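PDB 1TV2: monomethylamine methyltransferase MtmB1 from Methanosarcina barkeri, which catalyses the transfer of the methyl group from monomethylamine to the corrinoid cofactor of its partner protein MtmC during methanogenesis. Local coordinates for residues I256-M261 with S292-G297; K202-S207 with S227-Q232; I328-Q333 with S359-L364; N332-C337 with S350-T355. All blocks are in the same frame, centred on the assembly; numbering follows the deposited sequence.

Contact 1. Residues I256-M261 with S292-G297; sequences IMDEQM and SWHLDG. With BG5 (5-hydroxyamino-3-methyl-pyrrolidine-2-carboxylic acid), chain B.
I256 begins the parallel pairing: its O accepts S292 N at 2.7 Å and also W293 N, while I256 N donates to S292 OG, which Q99 holds as well. M257 lays CG over one face of the W293 ring, and its SD takes an oblique Met-aromatic position 3.3 Å from W293 CH2. A bend at chi3 (78°) then turns M257 CE toward L295 CD2 and the BG5 hydroxylamino oxygen. D258 bonds through backbone and side chain: N to W293 O, O to L295 N, and OD2, by its anti lone pair, to H294 ND1 at 2.7 Å in the imidazole plane. Q232 NE2 also donates to D258 OD2. E259 packs its CB 3.9 Å from L295 CB and sends its carboxylate on to S231 and Q333. Q260 N donates to L295 O at 3.1 Å, Q260 CB sits at the edge of the H294 ring, and a water joins Q260 O to H294 NE2. Finally M261 CB rests against G297 O. In the TIM barrel these strands, crossing at -32°, lie between strands 227-231 and 330-333; M257, E259 and L295 face BG5, whereas D258 and H294 face helix 271-288.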
# COMPACT_ATOMS: atom_id res chain seq x y z
N ILE A 256 -3.39 14.27 -16.35
CA ILE A 256 -2.61 15.22 -17.14
C ILE A 256 -3.31 16.55 -17.42
O ILE A 256 -4.43 16.58 -17.92
CB ILE A 256 -2.21 14.59 -18.50
CG1 ILE A 256 -1.28 13.39 -18.27
CG2 ILE A 256 -1.54 15.65 -19.40
CD1 ILE A 256 -0.93 12.63 -19.53
N MET A 257 -2.63 17.64 -17.09
CA MET A 257 -3.17 18.96 -17.35
C MET A 257 -2.31 19.62 -18.42
O MET A 257 -1.16 19.98 -18.17
CB MET A 257 -3.16 19.85 -16.12
CG MET A 257 -3.71 21.25 -16.42
SD MET A 257 -3.15 22.54 -15.29
CE MET A 257 -1.50 22.82 -15.92
N ASP A 258 -2.87 19.75 -19.62
CA ASP A 258 -2.17 20.39 -20.72
C ASP A 258 -2.53 21.87 -20.63
O ASP A 258 -3.70 22.21 -20.43
CB ASP A 258 -2.65 19.82 -22.05
CG ASP A 258 -2.22 20.65 -23.25
OD1 ASP A 258 -1.24 20.26 -23.93
OD2 ASP A 258 -2.86 21.69 -23.50
N GLU A 259 -1.54 22.76 -20.75
CA GLU A 259 -1.82 24.19 -20.67
C GLU A 259 -1.34 24.93 -21.92
O GLU A 259 -0.44 24.47 -22.63
CB GLU A 259 -1.13 24.82 -19.46
CG GLU A 259 0.26 25.36 -19.80
CD GLU A 259 0.69 26.50 -18.91
OE1 GLU A 259 -0.12 27.42 -18.67
OE2 GLU A 259 1.86 26.50 -18.47
N GLN A 260 -1.93 26.09 -22.16
CA GLN A 260 -1.55 26.94 -23.28
C GLN A 260 -2.10 28.33 -23.01
O GLN A 260 -3.25 28.48 -22.61
CB GLN A 260 -2.10 26.39 -24.60
CG GLN A 260 -1.27 26.80 -25.83
CD GLN A 260 -1.67 28.15 -26.40
OE1 GLN A 260 -0.82 28.89 -26.91
NE2 GLN A 260 -2.95 28.47 -26.34
N MET A 261 -1.25 29.34 -23.20
CA MET A 261 -1.65 30.71 -22.98
C MET A 261 -1.60 31.49 -24.29
O MET A 261 -0.58 32.09 -24.63
CB MET A 261 -0.72 31.38 -21.96
CG MET A 261 -0.81 30.79 -20.56
SD MET A 261 0.15 31.76 -19.37
CE MET A 261 -1.04 33.02 -18.91
N SER A 292 -6.13 15.16 -19.52
CA SER A 292 -7.33 14.82 -18.76
C SER A 292 -8.17 16.10 -18.78
O SER A 292 -9.40 16.05 -18.83
CB SER A 292 -6.97 14.46 -17.31
OG SER A 292 -6.17 13.29 -17.25
N TRP A 293 -7.48 17.24 -18.72
CA TRP A 293 -8.12 18.55 -18.80
C TRP A 293 -7.13 19.59 -19.34
O TRP A 293 -5.92 19.38 -19.30
CB TRP A 293 -8.69 19.01 -17.44
CG TRP A 293 -7.72 19.25 -16.31
CD1 TRP A 293 -7.11 18.30 -15.54
CD2 TRP A 293 -7.36 20.52 -15.74
NE1 TRP A 293 -6.40 18.91 -14.52
CE2 TRP A 293 -6.53 20.27 -14.62
CE3 TRP A 293 -7.65 21.85 -16.07
CZ2 TRP A 293 -5.99 21.29 -13.83
CZ3 TRP A 293 -7.12 22.88 -15.28
CH2 TRP A 293 -6.30 22.59 -14.17
N HIS A 294 -7.66 20.69 -19.87
CA HIS A 294 -6.82 21.74 -20.45
C HIS A 294 -6.93 23.07 -19.72
O HIS A 294 -8.03 23.57 -19.49
CB HIS A 294 -7.19 21.94 -21.93
CG HIS A 294 -6.44 23.07 -22.58
ND1 HIS A 294 -5.12 22.97 -22.97
CD2 HIS A 294 -6.83 24.33 -22.90
CE1 HIS A 294 -4.73 24.12 -23.49
NE2 HIS A 294 -5.74 24.96 -23.46
N LEU A 295 -5.78 23.64 -19.39
CA LEU A 295 -5.72 24.92 -18.70
C LEU A 295 -5.45 26.03 -19.73
O LEU A 295 -4.42 26.01 -20.40
CB LEU A 295 -4.60 24.92 -17.66
CG LEU A 295 -4.49 26.20 -16.82
CD1 LEU A 295 -5.67 26.29 -15.87
CD2 LEU A 295 -3.18 26.19 -16.04
N ASP A 296 -6.38 26.97 -19.83
CA ASP A 296 -6.26 28.09 -20.76
C ASP A 296 -5.56 29.24 -20.03
O ASP A 296 -5.15 29.10 -18.87
CB ASP A 296 -7.66 28.52 -21.21
CG ASP A 296 -7.66 29.42 -22.44
OD1 ASP A 296 -6.58 29.82 -22.92
OD2 ASP A 296 -8.77 29.72 -22.94
N GLY A 297 -5.44 30.38 -20.70
CA GLY A 297 -4.81 31.54 -20.09
C GLY A 297 -4.51 32.62 -21.12
O GLY A 297 -3.35 32.99 -21.32
C1 BG5 B . -1.36 26.66 -13.22
C2 BG5 B . -0.42 27.57 -14.00
C3 BG5 B . 0.64 28.19 -13.10
C4 BG5 B . 1.90 27.35 -13.32
C5 BG5 B . 1.80 26.75 -14.72
C6 BG5 B . 0.78 29.54 -13.54
N1 BG5 B . 0.34 26.84 -15.12
O1 BG5 B . -2.39 27.14 -12.73
N2 BG5 B . 2.17 25.37 -14.68
O2 BG5 B . 1.30 24.24 -14.39
O HOH W 1 -5.56 27.49 -24.38

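Contact 2. Residues K202-S207 with S227-Q232. With BG5 (5-hydroxyamino-3-methyl-pyrrolidine-2-carboxylic acid), chain B.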
# COMPACT_ATOMS: atom_id res chain seq x y z
N LYS A 202 -1.27 20.78 -8.14
CA LYS A 202 -1.01 20.90 -9.57
C LYS A 202 0.43 21.39 -9.71
O LYS A 202 0.82 22.39 -9.11
CB LYS A 202 -1.98 21.89 -10.23
CG LYS A 202 -1.93 21.89 -11.76
CD LYS A 202 -1.04 23.01 -12.34
CE LYS A 202 -1.81 24.34 -12.44
NZ LYS A 202 -1.06 25.36 -13.19
N GLY A 203 1.21 20.65 -10.49
CA GLY A 203 2.60 20.98 -10.71
C GLY A 203 3.18 19.95 -11.66
O GLY A 203 2.42 19.34 -12.41
N PRO A 204 4.51 19.72 -11.66
CA PRO A 204 5.55 20.37 -10.85
C PRO A 204 5.90 21.73 -11.46
O PRO A 204 6.01 21.85 -12.68
CB PRO A 204 6.70 19.38 -10.92
CG PRO A 204 6.58 18.85 -12.32
CD PRO A 204 5.09 18.63 -12.48
N GLU A 205 6.09 22.74 -10.62
CA GLU A 205 6.37 24.08 -11.12
C GLU A 205 7.82 24.56 -11.11
O GLU A 205 8.26 25.22 -12.07
CB GLU A 205 5.51 25.10 -10.36
CG GLU A 205 4.01 24.85 -10.46
CD GLU A 205 3.54 24.68 -11.90
OE1 GLU A 205 4.10 25.35 -12.79
OE2 GLU A 205 2.60 23.89 -12.13
N THR A 206 8.56 24.26 -10.06
CA THR A 206 9.95 24.71 -9.96
C THR A 206 10.86 24.14 -11.05
O THR A 206 11.79 24.81 -11.50
CB THR A 206 10.54 24.37 -8.57
OG1 THR A 206 9.70 24.94 -7.55
CG2 THR A 206 11.95 24.93 -8.42
N SER A 207 10.59 22.91 -11.48
CA SER A 207 11.37 22.26 -12.52
C SER A 207 10.98 22.81 -13.89
O SER A 207 9.80 23.09 -14.14
CB SER A 207 11.15 20.75 -12.49
OG SER A 207 9.77 20.44 -12.39
N SER A 227 -2.75 16.95 -10.53
CA SER A 227 -2.71 17.35 -11.94
C SER A 227 -1.26 17.56 -12.35
O SER A 227 -0.53 18.31 -11.70
CB SER A 227 -3.50 18.65 -12.16
OG SER A 227 -4.89 18.46 -11.95
N HIS A 228 -0.85 16.91 -13.44
CA HIS A 228 0.52 17.01 -13.94
C HIS A 228 0.58 17.93 -15.14
O HIS A 228 -0.05 17.68 -16.17
CB HIS A 228 1.04 15.62 -14.28
CG HIS A 228 1.11 14.71 -13.10
ND1 HIS A 228 2.30 14.17 -12.63
CD2 HIS A 228 0.16 14.30 -12.23
CE1 HIS A 228 2.07 13.48 -11.53
NE2 HIS A 228 0.77 13.54 -11.27
N GLU A 229 1.36 19.00 -15.01
CA GLU A 229 1.46 20.00 -16.06
C GLU A 229 2.43 19.77 -17.21
O GLU A 229 3.53 19.25 -17.03
CB GLU A 229 1.77 21.37 -15.45
CG GLU A 229 3.22 21.56 -14.93
CD GLU A 229 4.22 21.93 -16.04
OE1 GLU A 229 3.83 22.67 -16.97
OE2 GLU A 229 5.39 21.50 -15.96
N VAL A 230 1.98 20.16 -18.39
CA VAL A 230 2.77 20.11 -19.61
C VAL A 230 2.29 21.35 -20.36
O VAL A 230 1.08 21.60 -20.45
CB VAL A 230 2.54 18.82 -20.43
CG1 VAL A 230 1.11 18.73 -20.92
CG2 VAL A 230 3.52 18.79 -21.61
N SER A 231 3.22 22.14 -20.88
CA SER A 231 2.85 23.37 -21.57
C SER A 231 3.05 23.38 -23.08
O SER A 231 4.11 22.99 -23.57
CB SER A 231 3.63 24.56 -21.00
OG SER A 231 3.45 24.67 -19.60
N GLN A 232 2.03 23.83 -23.80
CA GLN A 232 2.13 23.95 -25.24
C GLN A 232 2.79 25.32 -25.44
O GLN A 232 2.72 26.18 -24.56
CB GLN A 232 0.75 23.98 -25.90
CG GLN A 232 -0.04 22.69 -25.81
CD GLN A 232 -1.29 22.74 -26.66
OE1 GLN A 232 -1.21 22.98 -27.87
NE2 GLN A 232 -2.45 22.53 -26.05
C1 BG5 B . -1.36 26.66 -13.22
C2 BG5 B . -0.42 27.57 -14.00
C3 BG5 B . 0.64 28.19 -13.10
C4 BG5 B . 1.90 27.35 -13.32
C5 BG5 B . 1.80 26.75 -14.72
C6 BG5 B . 0.78 29.54 -13.54
N1 BG5 B . 0.34 26.84 -15.12
O1 BG5 B . -2.39 27.14 -12.73
N2 BG5 B . 2.17 25.37 -14.68
O2 BG5 B . 1.30 24.24 -14.39
O HOH W 2 7.42 22.37 -14.71
O HOH W 3 8.18 22.77 -17.10
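K202 and S227 run alongside each other at the start, K202 CG packing 3.6 Å from S227 CB, before the lysine chain leaves its neighbour. Two successive bends, chi2 -97° and chi3 -84°, carry K202 NZ away from the strand to C1 of BG5, to which it is covalently bound at 1.3 Å. K202 with BG5 is the hydroxylamine adduct of pyrrolysine, a pyrrolidine joined to the lysine through an amide, and K202 NZ itself donates an almost straight bond to BG5 O2. The carboxylate of E205 meets the same substituent, OE1 accepting from BG5 N2 at 2.7 Å and OE2 lying 2.6 Å from BG5 O2. From strand 227-231 comes E229, whose CB approaches BG5 O2 to 3.1 Å and whose CG packs against E205 OE2. The backbone beneath belongs to a beta-alpha-beta unit of the TIM barrel, strand 201-203, helix 210-214 and strand 227-231, with G203 N donating to S227 O and E229 N to G203 O at 2.8 Å. A cis peptide before P204 then turns the first chain out of the sheet. With CG in the position between its backbone N and carbonyl carbon (chi1 73°) and a second bend at chi2, E229 swings its carboxylate toward this turn. There a water lies between P204 O and E229 OE2, while S227 OG, on the lysine's face of the sheet, is taken by W293 NE1.

Contact 3. Residues I328-Q333 with S359-L364; sequences ILSGNQ and SGREIL. With BG5 (5-hydroxyamino-3-methyl-pyrrolidine-2-carboxylic acid), chain B.
Folded by opposite turns of chi1 (-77°) and chi2 (76°), E362 brings its OE1 back to S330 N, which meets it nearly along the C-O axis at 2.7 Å. R361 bends at chi2 (-70°) and then runs extended, which lays one face of its guanidinium over G331 O and N332 CB; R361 NH1 also makes a weak bond to S330 OG. R361 NH2 forms a salt bridge with D296 OD2, and R361 NH1 also bonds to H282. The L329 side chain crosses that of E362 at about a right angle, L329 CD2 3.8 Å from E362 CG. S330 O is gripped by two donors, E362 N at 2.9 Å and I363 N at 3.2 Å, and N332 N continues the ladder to I363 O. A water ties the ends together: it accepts from S330 OG and donates to I328 O and, at 2.6 Å, to E362 OE1. Packing is tight at G331, whose CA lies 2.9 Å from I363 O. Beyond the pairing, Q333 OE1 reaches to 3.4 Å from BG5 C2. At the other end G360, with positive phi, closes helix 343-359 in a Schellman motif, and after R361 and E362 the chain enters strand 363-366. Strand, helix and neighbouring parallel strand in succession make the beta-alpha-beta unit from which TIM barrels are built.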
# COMPACT_ATOMS: atom_id res chain seq x y z
N ILE A 328 -14.72 18.17 -23.32
CA ILE A 328 -13.37 18.45 -22.84
C ILE A 328 -13.42 19.26 -21.54
O ILE A 328 -14.03 20.32 -21.49
CB ILE A 328 -12.56 19.27 -23.88
CG1 ILE A 328 -12.38 18.43 -25.15
CG2 ILE A 328 -11.21 19.69 -23.28
CD1 ILE A 328 -11.75 19.20 -26.31
N LEU A 329 -12.78 18.74 -20.49
CA LEU A 329 -12.74 19.42 -19.20
C LEU A 329 -11.66 20.50 -19.28
O LEU A 329 -10.60 20.28 -19.86
CB LEU A 329 -12.41 18.42 -18.09
CG LEU A 329 -13.46 17.31 -17.92
CD1 LEU A 329 -12.92 16.22 -16.98
CD2 LEU A 329 -14.75 17.91 -17.37
N SER A 330 -11.92 21.66 -18.69
CA SER A 330 -10.94 22.74 -18.75
C SER A 330 -10.94 23.70 -17.56
O SER A 330 -11.82 23.66 -16.70
CB SER A 330 -11.15 23.56 -20.02
OG SER A 330 -12.33 24.33 -19.92
N GLY A 331 -9.93 24.56 -17.55
CA GLY A 331 -9.79 25.55 -16.51
C GLY A 331 -9.11 26.77 -17.09
O GLY A 331 -8.78 26.79 -18.28
N ASN A 332 -8.90 27.79 -16.27
CA ASN A 332 -8.24 29.01 -16.72
C ASN A 332 -7.36 29.51 -15.57
O ASN A 332 -7.72 29.34 -14.40
CB ASN A 332 -9.29 30.07 -17.11
CG ASN A 332 -8.71 31.19 -17.96
OD1 ASN A 332 -7.57 31.11 -18.43
ND2 ASN A 332 -9.49 32.25 -18.17
N GLN A 333 -6.22 30.11 -15.90
CA GLN A 333 -5.29 30.62 -14.90
C GLN A 333 -5.36 32.14 -14.75
O GLN A 333 -5.61 32.85 -15.72
CB GLN A 333 -3.86 30.17 -15.22
CG GLN A 333 -3.36 30.59 -16.59
CD GLN A 333 -2.15 29.79 -17.03
OE1 GLN A 333 -1.08 29.86 -16.42
NE2 GLN A 333 -2.31 29.00 -18.09
N SER A 359 -18.83 31.09 -18.18
CA SER A 359 -18.52 30.50 -19.48
C SER A 359 -18.38 28.98 -19.45
O SER A 359 -18.21 28.35 -20.50
CB SER A 359 -17.25 31.13 -20.08
OG SER A 359 -16.10 30.85 -19.30
N GLY A 360 -18.44 28.39 -18.26
CA GLY A 360 -18.37 26.94 -18.16
C GLY A 360 -17.09 26.25 -17.74
O GLY A 360 -16.98 25.03 -17.89
N ARG A 361 -16.11 26.98 -17.21
CA ARG A 361 -14.85 26.35 -16.78
C ARG A 361 -15.12 25.41 -15.62
O ARG A 361 -15.96 25.68 -14.76
CB ARG A 361 -13.84 27.41 -16.34
CG ARG A 361 -13.36 28.35 -17.43
CD ARG A 361 -12.47 27.65 -18.45
NE ARG A 361 -12.07 28.56 -19.51
CZ ARG A 361 -11.33 28.21 -20.56
NH1 ARG A 361 -10.89 26.97 -20.69
NH2 ARG A 361 -11.04 29.12 -21.49
N GLU A 362 -14.39 24.30 -15.58
CA GLU A 362 -14.55 23.34 -14.49
C GLU A 362 -13.59 23.66 -13.34
O GLU A 362 -13.89 23.37 -12.18
CB GLU A 362 -14.28 21.91 -14.97
CG GLU A 362 -15.40 21.25 -15.77
CD GLU A 362 -15.50 21.75 -17.20
OE1 GLU A 362 -14.46 22.10 -17.78
OE2 GLU A 362 -16.63 21.78 -17.73
N ILE A 363 -12.46 24.28 -13.67
CA ILE A 363 -11.45 24.62 -12.67
C ILE A 363 -10.90 26.04 -12.78
O ILE A 363 -10.57 26.50 -13.88
CB ILE A 363 -10.24 23.65 -12.76
CG1 ILE A 363 -10.70 22.21 -12.51
CG2 ILE A 363 -9.16 24.06 -11.76
CD1 ILE A 363 -9.62 21.17 -12.78
N LEU A 364 -10.82 26.74 -11.65
CA LEU A 364 -10.27 28.09 -11.62
C LEU A 364 -8.92 27.95 -10.90
O LEU A 364 -8.88 27.53 -9.74
CB LEU A 364 -11.18 29.04 -10.83
CG LEU A 364 -12.67 29.02 -11.18
CD1 LEU A 364 -13.38 30.13 -10.41
CD2 LEU A 364 -12.87 29.20 -12.68
C1 BG5 B . -1.36 26.66 -13.22
C2 BG5 B . -0.42 27.57 -14.00
C3 BG5 B . 0.64 28.19 -13.10
C4 BG5 B . 1.90 27.35 -13.32
C5 BG5 B . 1.80 26.75 -14.72
C6 BG5 B . 0.78 29.54 -13.54
N1 BG5 B . 0.34 26.84 -15.12
O1 BG5 B . -2.39 27.14 -12.73
N2 BG5 B . 2.17 25.37 -14.68
O2 BG5 B . 1.30 24.24 -14.39
O HOH W 4 -14.78 22.88 -20.20

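Contact 4. Residues N332-C337 with S350-T355; sequences NQYYPC and SAQSIT. With BG5 (5-hydroxyamino-3-methyl-pyrrolidine-2-carboxylic acid), chain B.
The Y334 ring carries the Q352 side-chain amide stacked on one face, the two planes 8° apart, with Q352 NE2 offset toward the rim. Q352 CG lies over the same face in a CH-pi contact, 4.0 Å from the ring centroid. At the edge of the ring, in its plane, is S353 CA, 3.1 Å from Y334 OH. The Y335 ring has Q333 OE1 at its edge, and its OH comes 3.1 Å from C6 of BG5. Q352 reaches across with CG anti to its backbone N (chi1 -165°) and the chain extended beyond, so that NE2 arrives at Q333 O. The bond from Q352 NE2 to Q333 O is 2.8 Å long and nearly straight; it lies in the Q352 amide plane but comes down on the Q333 carbonyl from above its plane. N332 ND2 stands 3.1 Å from Q352 NE2, two donors side by side, each with an acceptor of its own: D356 for N332, Q333 O for Q352. Q352 thereby joins helix 343-359 to the chain leaving strand 330-333. T306 OG1 bonds to Q352 OE1, so both ends of this buried amide are engaged and its flip is settled. While Q352 holds the backbone at Q333 O, the bonds of Q333 NE2 to E259 OE1 and D296 O fix the side-chain amide with its OE1 turned toward BG5.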
# COMPACT_ATOMS: atom_id res chain seq x y z
N ASN A 332 -8.90 27.79 -16.27
CA ASN A 332 -8.24 29.01 -16.72
C ASN A 332 -7.36 29.51 -15.57
O ASN A 332 -7.72 29.34 -14.40
CB ASN A 332 -9.29 30.07 -17.11
CG ASN A 332 -8.71 31.19 -17.96
OD1 ASN A 332 -7.57 31.11 -18.43
ND2 ASN A 332 -9.49 32.25 -18.17
N GLN A 333 -6.22 30.11 -15.90
CA GLN A 333 -5.29 30.62 -14.90
C GLN A 333 -5.36 32.14 -14.75
O GLN A 333 -5.61 32.85 -15.72
CB GLN A 333 -3.86 30.17 -15.22
CG GLN A 333 -3.36 30.59 -16.59
CD GLN A 333 -2.15 29.79 -17.03
OE1 GLN A 333 -1.08 29.86 -16.42
NE2 GLN A 333 -2.31 29.00 -18.09
N TYR A 334 -5.12 32.61 -13.53
CA TYR A 334 -5.23 34.02 -13.19
C TYR A 334 -3.95 34.84 -13.05
O TYR A 334 -3.12 34.57 -12.19
CB TYR A 334 -6.04 34.14 -11.88
CG TYR A 334 -7.47 33.67 -12.00
CD1 TYR A 334 -7.78 32.39 -12.48
CD2 TYR A 334 -8.53 34.52 -11.70
CE1 TYR A 334 -9.10 31.98 -12.65
CE2 TYR A 334 -9.86 34.12 -11.86
CZ TYR A 334 -10.13 32.85 -12.34
OH TYR A 334 -11.44 32.48 -12.56
N TYR A 335 -3.82 35.85 -13.90
CA TYR A 335 -2.67 36.75 -13.89
C TYR A 335 -3.08 38.22 -13.86
O TYR A 335 -3.19 38.85 -14.91
CB TYR A 335 -1.78 36.52 -15.11
CG TYR A 335 -0.83 35.36 -14.98
CD1 TYR A 335 -1.24 34.05 -15.25
CD2 TYR A 335 0.50 35.57 -14.59
CE1 TYR A 335 -0.35 32.98 -15.14
CE2 TYR A 335 1.39 34.51 -14.48
CZ TYR A 335 0.96 33.22 -14.76
OH TYR A 335 1.85 32.18 -14.66
N PRO A 336 -3.34 38.77 -12.67
CA PRO A 336 -3.73 40.18 -12.54
C PRO A 336 -2.49 41.06 -12.63
O PRO A 336 -1.38 40.58 -12.41
CB PRO A 336 -4.35 40.26 -11.14
CG PRO A 336 -4.68 38.82 -10.80
CD PRO A 336 -3.53 38.06 -11.39
N CYS A 337 -2.68 42.34 -12.93
CA CYS A 337 -1.56 43.28 -13.01
C CYS A 337 -1.16 43.71 -11.60
O CYS A 337 0.02 43.71 -11.24
CB CYS A 337 -1.95 44.52 -13.81
SG CYS A 337 -2.33 44.23 -15.55
N SER A 350 -11.63 38.99 -9.74
CA SER A 350 -13.08 38.82 -9.70
C SER A 350 -13.68 38.82 -11.10
O SER A 350 -14.56 38.00 -11.40
CB SER A 350 -13.73 39.92 -8.87
OG SER A 350 -13.36 39.82 -7.51
N ALA A 351 -13.22 39.73 -11.95
CA ALA A 351 -13.73 39.81 -13.32
C ALA A 351 -13.49 38.48 -14.04
O ALA A 351 -14.36 37.99 -14.77
CB ALA A 351 -13.04 40.95 -14.07
N GLN A 352 -12.31 37.90 -13.85
CA GLN A 352 -11.99 36.64 -14.50
C GLN A 352 -12.81 35.49 -13.90
O GLN A 352 -13.26 34.61 -14.62
CB GLN A 352 -10.50 36.32 -14.41
CG GLN A 352 -10.09 35.23 -15.39
CD GLN A 352 -8.60 34.94 -15.39
OE1 GLN A 352 -7.78 35.84 -15.17
NE2 GLN A 352 -8.24 33.69 -15.68
N SER A 353 -12.99 35.52 -12.58
CA SER A 353 -13.77 34.47 -11.92
C SER A 353 -15.20 34.48 -12.47
O SER A 353 -15.78 33.42 -12.73
CB SER A 353 -13.79 34.69 -10.41
OG SER A 353 -14.58 33.70 -9.77
N ILE A 354 -15.76 35.67 -12.64
CA ILE A 354 -17.11 35.80 -13.18
C ILE A 354 -17.13 35.21 -14.59
O ILE A 354 -17.99 34.40 -14.93
CB ILE A 354 -17.55 37.29 -13.24
CG1 ILE A 354 -17.70 37.84 -11.82
CG2 ILE A 354 -18.86 37.41 -14.01
CD1 ILE A 354 -17.90 39.35 -11.78
N THR A 355 -16.17 35.63 -15.41
CA THR A 355 -16.08 35.16 -16.79
C THR A 355 -15.91 33.65 -16.87
O THR A 355 -16.65 32.97 -17.59
CB THR A 355 -14.89 35.82 -17.53
OG1 THR A 355 -15.04 37.24 -17.48
CG2 THR A 355 -14.85 35.36 -18.99
C1 BG5 B . -1.36 26.66 -13.22
C2 BG5 B . -0.42 27.57 -14.00
C3 BG5 B . 0.64 28.19 -13.10
C4 BG5 B . 1.90 27.35 -13.32
C5 BG5 B . 1.80 26.75 -14.72
C6 BG5 B . 0.78 29.54 -13.54
N1 BG5 B . 0.34 26.84 -15.12
O1 BG5 B . -2.39 27.14 -12.73
N2 BG5 B . 2.17 25.37 -14.68
O2 BG5 B . 1.30 24.24 -14.39

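All four contacts belong to one TIM barrel and reach the same curled parallel sheet. Along the chain contact 2 comes first, then contact 1, and contacts 3 and 4 last, both starting from strand 330-333 and sharing N332 and Q333. Strands 227-231 and 255-259 join contact 2 to contact 1, their centres about 10 Å apart; strands 293-300 and 330-333 join contact 1 to contact 3, about 9 Å apart. Contact 4 reaches outward to helix 343-359, which leads into strand 363-366 of contact 3. Contacts 2 and 4, about 20 Å apart between centres, do not touch, yet each meets BG5, so the ring of the modified pyrrolysine is surrounded by separate parts of the barrel, consistent with its lying at the methyl-transfer site.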